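Local coordinates for protein rhomboid protease GlpG (Haemophilus influenzae, PDB 2NR9) that is a rhomboid-type serine protease that probably cleaves transmembrane segments within the plane of the membrane, using a serine-histidine dyad, at residues A[86-91]-A[181-186]. The protein carries 2 engineered substitutions. Residues are numbered along the deposited sequence; the frame is centred on the assembly and turned at random.
Sequences SVKLLM and FIDSKL. With PQE (3,6,12,15,18,21,24-heptaoxahexatriacontan-1-ol), chain E; PA6 ((R)-2-(formyloxy)-3-(phosphonooxy)propyl pentanoate), chain D.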
ATOM      1  N   SER A  86      -6.781 -12.889   4.820  1.00 45.72           N
ATOM      2  CA  SER A  86      -5.382 -12.717   4.456  1.00 43.91           C
ATOM      3  C   SER A  86      -5.150 -12.722   2.945  1.00 41.96           C
ATOM      4  O   SER A  86      -4.226 -12.076   2.453  1.00 40.13           O
ATOM      5  CB  SER A  86      -4.522 -13.785   5.132  1.00 44.22           C
ATOM      6  OG  SER A  86      -4.619 -13.688   6.545  1.00 44.56           O
ATOM      7  N   VAL A  87      -5.971 -13.470   2.214  1.00 40.65           N
ATOM      8  CA  VAL A  87      -5.833 -13.536   0.761  1.00 41.20           C
ATOM      9  C   VAL A  87      -6.128 -12.167   0.145  1.00 42.27           C
ATOM     10  O   VAL A  87      -5.388 -11.679  -0.720  1.00 43.20           O
ATOM     11  CB  VAL A  87      -6.772 -14.594   0.154  1.00 40.45           C
ATOM     12  CG1 VAL A  87      -6.809 -14.466  -1.351  1.00 41.46           C
ATOM     13  CG2 VAL A  87      -6.338 -15.991   0.569  1.00 40.02           C
ATOM     14  N   LYS A  88      -7.189 -11.539   0.634  1.00 42.06           N
ATOM     15  CA  LYS A  88      -7.594 -10.222   0.172  1.00 43.51           C
ATOM     16  C   LYS A  88      -6.462  -9.207   0.325  1.00 42.32           C
ATOM     17  O   LYS A  88      -6.168  -8.449  -0.600  1.00 41.38           O
ATOM     18  CB  LYS A  88      -8.833  -9.752   0.943  1.00 44.15           C
ATOM     19  CG  LYS A  88      -9.331  -8.368   0.553  1.00 46.62           C
ATOM     20  CD  LYS A  88      -9.837  -8.345  -0.880  1.00 48.32           C
ATOM     21  CE  LYS A  88     -11.072  -9.224  -1.039  1.00 49.71           C
ATOM     22  NZ  LYS A  88     -11.514  -9.309  -2.461  1.00 49.82           N
ATOM     23  N   LEU A  89      -5.836  -9.184   1.498  1.00 42.25           N
ATOM     24  CA  LEU A  89      -4.735  -8.255   1.746  1.00 42.27           C
ATOM     25  C   LEU A  89      -3.540  -8.558   0.837  1.00 43.21           C
ATOM     26  O   LEU A  89      -2.975  -7.653   0.208  1.00 42.56           O
ATOM     27  CB  LEU A  89      -4.300  -8.300   3.209  1.00 42.76           C
ATOM     28  CG  LEU A  89      -3.133  -7.364   3.545  1.00 42.50           C
ATOM     29  CD1 LEU A  89      -3.493  -5.905   3.231  1.00 41.89           C
ATOM     30  CD2 LEU A  89      -2.710  -7.522   4.992  1.00 42.27           C
ATOM     31  N   LEU A  90      -3.181  -9.837   0.741  1.00 43.09           N
ATOM     32  CA  LEU A  90      -2.049 -10.245  -0.077  1.00 43.45           C
ATOM     33  C   LEU A  90      -2.286  -9.776  -1.517  1.00 44.36           C
ATOM     34  O   LEU A  90      -1.416  -9.158  -2.123  1.00 45.18           O
ATOM     35  CB  LEU A  90      -1.875 -11.767  -0.038  1.00 44.23           C
ATOM     36  CG  LEU A  90      -0.432 -12.303  -0.038  1.00 46.50           C
ATOM     37  CD1 LEU A  90      -0.400 -13.769  -0.473  1.00 46.60           C
ATOM     38  CD2 LEU A  90       0.484 -11.464  -0.912  1.00 45.68           C
ATOM     39  N   MET A  91      -3.492 -10.040  -2.032  1.00 44.14           N
ATOM     40  CA  MET A  91      -3.897  -9.636  -3.389  1.00 44.86           C
ATOM     41  C   MET A  91      -3.852  -8.126  -3.616  1.00 43.10           C
ATOM     42  O   MET A  91      -3.314  -7.655  -4.623  1.00 42.35           O
ATOM     43  CB  MET A  91      -5.305 -10.156  -3.712  1.00 47.69           C
ATOM     44  CG  MET A  91      -5.380 -11.644  -4.040  1.00 51.37           C
ATOM     45  SD  MET A  91      -7.065 -12.147  -4.488  1.00 55.94           S
ATOM     46  CE  MET A  91      -6.821 -13.885  -4.852  1.00 54.92           C
ATOM     47  N   PHE A 181     -15.337  -0.821  -4.231  1.00 52.59           N
ATOM     48  CA  PHE A 181     -16.664  -0.633  -4.807  1.00 51.08           C
ATOM     49  C   PHE A 181     -17.148  -1.959  -5.384  1.00 52.23           C
ATOM     50  O   PHE A 181     -18.302  -2.356  -5.195  1.00 52.53           O
ATOM     51  CB  PHE A 181     -16.629   0.437  -5.903  1.00 50.74           C
ATOM     52  CG  PHE A 181     -17.980   0.749  -6.494  1.00 50.39           C
ATOM     53  CD1 PHE A 181     -18.761   1.766  -5.969  1.00 50.18           C
ATOM     54  CD2 PHE A 181     -18.466   0.023  -7.570  1.00 49.73           C
ATOM     55  CE1 PHE A 181     -20.013   2.056  -6.506  1.00 50.53           C
ATOM     56  CE2 PHE A 181     -19.717   0.304  -8.109  1.00 50.41           C
ATOM     57  CZ  PHE A 181     -20.492   1.321  -7.569  1.00 49.76           C
ATOM     58  N   ILE A 182     -16.253  -2.647  -6.079  1.00 52.52           N
ATOM     59  CA  ILE A 182     -16.571  -3.941  -6.659  1.00 53.83           C
ATOM     60  C   ILE A 182     -16.925  -4.969  -5.577  1.00 54.53           C
ATOM     61  O   ILE A 182     -17.946  -5.644  -5.670  1.00 56.50           O
ATOM     62  CB  ILE A 182     -15.421  -4.454  -7.539  1.00 52.55           C
ATOM     63  CG1 ILE A 182     -15.275  -3.558  -8.774  1.00 53.17           C
ATOM     64  CG2 ILE A 182     -15.670  -5.899  -7.954  1.00 53.59           C
ATOM     65  CD1 ILE A 182     -14.060  -3.859  -9.614  1.00 52.20           C
ATOM     66  N   ASP A 183     -16.096  -5.058  -4.538  1.00 55.42           N
ATOM     67  CA  ASP A 183     -16.357  -5.979  -3.423  1.00 57.10           C
ATOM     68  C   ASP A 183     -17.652  -5.637  -2.697  1.00 58.42           C
ATOM     69  O   ASP A 183     -18.383  -6.524  -2.255  1.00 59.28           O
ATOM     70  CB  ASP A 183     -15.193  -5.983  -2.436  1.00 55.86           C
ATOM     71  CG  ASP A 183     -14.024  -6.794  -2.924  1.00 56.42           C
ATOM     72  OD1 ASP A 183     -14.210  -7.578  -3.884  1.00 55.62           O
ATOM     73  OD2 ASP A 183     -12.931  -6.689  -2.325  1.00 55.55           O
ATOM     74  N   SER A 184     -17.892  -4.347  -2.511  1.00 59.84           N
ATOM     75  CA  SER A 184     -19.116  -3.895  -1.879  1.00 61.36           C
ATOM     76  C   SER A 184     -20.301  -4.397  -2.702  1.00 62.42           C
ATOM     77  O   SER A 184     -21.259  -4.946  -2.156  1.00 62.63           O
ATOM     78  CB  SER A 184     -19.136  -2.370  -1.784  1.00 61.20           C
ATOM     79  OG  SER A 184     -20.352  -1.910  -1.219  1.00 62.79           O
ATOM     80  N   LYS A 185     -20.200  -4.255  -4.023  1.00 63.03           N
ATOM     81  CA  LYS A 185     -21.253  -4.714  -4.926  1.00 64.48           C
ATOM     82  C   LYS A 185     -21.463  -6.220  -4.847  1.00 64.85           C
ATOM     83  O   LYS A 185     -22.593  -6.689  -4.719  1.00 64.70           O
ATOM     84  CB  LYS A 185     -20.957  -4.323  -6.377  1.00 65.10           C
ATOM     85  CG  LYS A 185     -21.916  -4.983  -7.360  1.00 66.23           C
ATOM     86  CD  LYS A 185     -21.591  -4.684  -8.814  1.00 67.10           C
ATOM     87  CE  LYS A 185     -22.502  -5.505  -9.736  1.00 67.46           C
ATOM     88  NZ  LYS A 185     -22.329  -5.153 -11.185  1.00 67.84           N
ATOM     89  N   LEU A 186     -20.377  -6.976  -4.988  1.00 65.47           N
ATOM     90  CA  LEU A 186     -20.445  -8.439  -4.953  1.00 65.27           C
ATOM     91  C   LEU A 186     -21.056  -8.933  -3.648  1.00 65.60           C
ATOM     92  O   LEU A 186     -21.716  -9.970  -3.611  1.00 64.75           O
ATOM     93  CB  LEU A 186     -19.056  -9.049  -5.161  1.00 65.01           C
ATOM     94  CG  LEU A 186     -18.405  -8.741  -6.513  1.00 64.92           C
ATOM     95  CD1 LEU A 186     -17.029  -9.385  -6.611  1.00 64.67           C
ATOM     96  CD2 LEU A 186     -19.305  -9.208  -7.654  1.00 64.92           C
TER
HETATM   97  O47 PQE E 204     -12.524  -9.246  -5.294  1.00 73.31           O
HETATM   98  C68 PQE E 204     -12.035  -9.124  -6.638  1.00 74.22           C
HETATM   99  C52 PQE E 204     -12.996  -8.271  -7.463  1.00 74.30           C
HETATM  100  O70 PQE E 204     -12.302  -7.674  -8.561  1.00 74.39           O
HETATM  101  C55 PQE E 204     -11.806  -6.377  -8.232  1.00 74.22           C
HETATM  102  C58 PQE E 204     -11.167  -5.742  -9.461  1.00 74.36           C
HETATM  103  O71 PQE E 204      -9.846  -5.307  -9.141  1.00 74.55           O
HETATM  104  C61 PQE E 204      -9.762  -3.885  -9.008  1.00 74.00           C
HETATM  105  C62 PQE E 204      -8.821  -3.339 -10.073  1.00 73.54           C
HETATM  106  C63 PQE E 204      -8.622  -1.837  -9.929  1.00 73.54           C
HETATM  107  C66 PQE E 204      -7.482  -1.358 -10.822  1.00 73.91           C
HETATM  108  C67 PQE E 204      -7.809  -0.016 -11.457  1.00 74.77           C
HETATM  109  O72 PQE E 204      -7.456  -0.041 -12.840  1.00 75.95           O
HETATM  110  C65 PQE E 204      -6.237   0.655 -13.094  1.00 76.23           C
HETATM  111  C64 PQE E 204      -6.239   1.987 -12.350  1.00 76.70           C
HETATM  112  O73 PQE E 204      -5.033   2.690 -12.647  1.00 77.48           O
HETATM  113  C60 PQE E 204      -5.049   4.029 -12.148  1.00 77.80           C
HETATM  114  C59 PQE E 204      -3.901   4.813 -12.776  1.00 78.10           C
HETATM  115  O74 PQE E 204      -4.412   5.728 -13.743  1.00 77.91           O
HETATM  116  C57 PQE E 204      -4.937   6.902 -13.127  1.00 78.36           C
HETATM  117  C56 PQE E 204      -3.985   8.066 -13.363  1.00 78.72           C
HETATM  118  O75 PQE E 204      -3.476   8.540 -12.118  1.00 79.37           O
HETATM  119  C54 PQE E 204      -2.243   9.235 -12.290  1.00 80.24           C
HETATM  120  C53 PQE E 204      -2.341  10.621 -11.662  1.00 81.61           C
HETATM  121  O76 PQE E 204      -1.075  11.271 -11.772  1.00 83.02           O
HETATM  122  C51 PQE E 204      -1.152  12.651 -11.423  1.00 84.22           C
HETATM  123  C50 PQE E 204       0.167  13.088 -10.796  1.00 85.23           C
HETATM  124  C49 PQE E 204      -0.062  14.199  -9.779  1.00 86.43           C
HETATM  125  C48 PQE E 204       0.882  15.371 -10.028  1.00 87.84           C
HETATM  126  C47 PQE E 204       0.120  16.692 -10.081  1.00 88.78           C
HETATM  127  C46 PQE E 204       1.037  17.871  -9.774  1.00 89.67           C
HETATM  128  C45 PQE E 204       1.478  18.576 -11.054  1.00 90.33           C
HETATM  129  C44 PQE E 204       2.863  19.195 -10.891  1.00 90.64           C
HETATM  130  C43 PQE E 204       3.137  20.224 -11.984  1.00 91.00           C
HETATM  131  C42 PQE E 204       4.263  21.170 -11.578  1.00 91.34           C
HETATM  132  C41 PQE E 204       3.712  22.494 -11.057  1.00 91.41           C
HETATM  133  C40 PQE E 204       4.372  23.671 -11.744  1.00 91.24           C
HETATM  134  O32 PA6 D 203     -16.849  -4.414 -15.757  1.00127.34           O
HETATM  135  C31 PA6 D 203     -16.616  -4.215 -14.574  1.00127.41           C
HETATM  136  C32 PA6 D 203     -17.024  -2.919 -13.913  1.00127.55           C
HETATM  137  C33 PA6 D 203     -18.487  -2.998 -13.495  1.00127.72           C
HETATM  138  C34 PA6 D 203     -18.629  -2.970 -11.977  1.00127.81           C
HETATM  139  C35 PA6 D 203     -17.715  -1.932 -11.363  1.00127.86           C
HETATM  140  O31 PA6 D 203     -15.937  -5.243 -13.800  1.00127.26           O
HETATM  141  C3  PA6 D 203     -15.629  -6.503 -14.391  1.00127.07           C
HETATM  142  C2  PA6 D 203     -14.807  -7.339 -13.414  1.00126.94           C
HETATM  143  O21 PA6 D 203     -13.537  -6.720 -13.203  1.00126.92           O
HETATM  144  C21 PA6 D 203     -13.451  -5.309 -12.855  1.00126.84           C
HETATM  145  O22 PA6 D 203     -12.369  -4.747 -12.833  1.00126.71           O
HETATM  146  C1  PA6 D 203     -15.548  -7.464 -12.085  1.00126.93           C
HETATM  147  O11 PA6 D 203     -16.956  -7.496 -12.312  1.00126.96           O
HETATM  148  P   PA6 D 203     -17.990  -7.364 -11.082  1.00126.95           P
HETATM  149  O13 PA6 D 203     -18.350  -5.897 -11.059  1.00126.91           O
HETATM  150  O14 PA6 D 203     -19.133  -8.277 -11.457  1.00126.94           O
HETATM  151  O12 PA6 D 203     -17.190  -7.829  -9.888  1.00127.00           O
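K88 and D183 reach for each other from opposite directions and carry the whole contact between 86-91 and 181-186. Their CA atoms are 10.4 Å apart, and the two segments bury just 71 Å² in total, so the link is a side-chain bridge and not close helix packing. K88 NZ donates to D183 OD2 at 3.0 Å, a salt-bridging hydrogen bond that meets the syn side of the carboxylate 28° out of its plane. CG of K88 lies anti to the backbone N (chi1 179°), which sends the chain across the gap, while bends at chi2 and chi3 carry CE to 3.4 Å from the same D183 OD2. The carboxylate has further partners: D183 OD1 accepts from the terminal hydroxyl O47 of the bound PQE at 2.8 Å, and D183 OD2 is also hydrogen-bonded to Y125 OH. PQE O47 also approaches K88 NZ to 3.0 Å, placing the detergent head beside both charges. This shared polar cluster would probably favour a charged carboxylate. The bridge thus joins transmembrane helices 86-108 and 166-191 near their predicted cytoplasmic ends; helix 116-131 sets Y125 against K88 and R129 against D183, W179 of helix 166-191 touches K88, and so does I80 of helix 63-84.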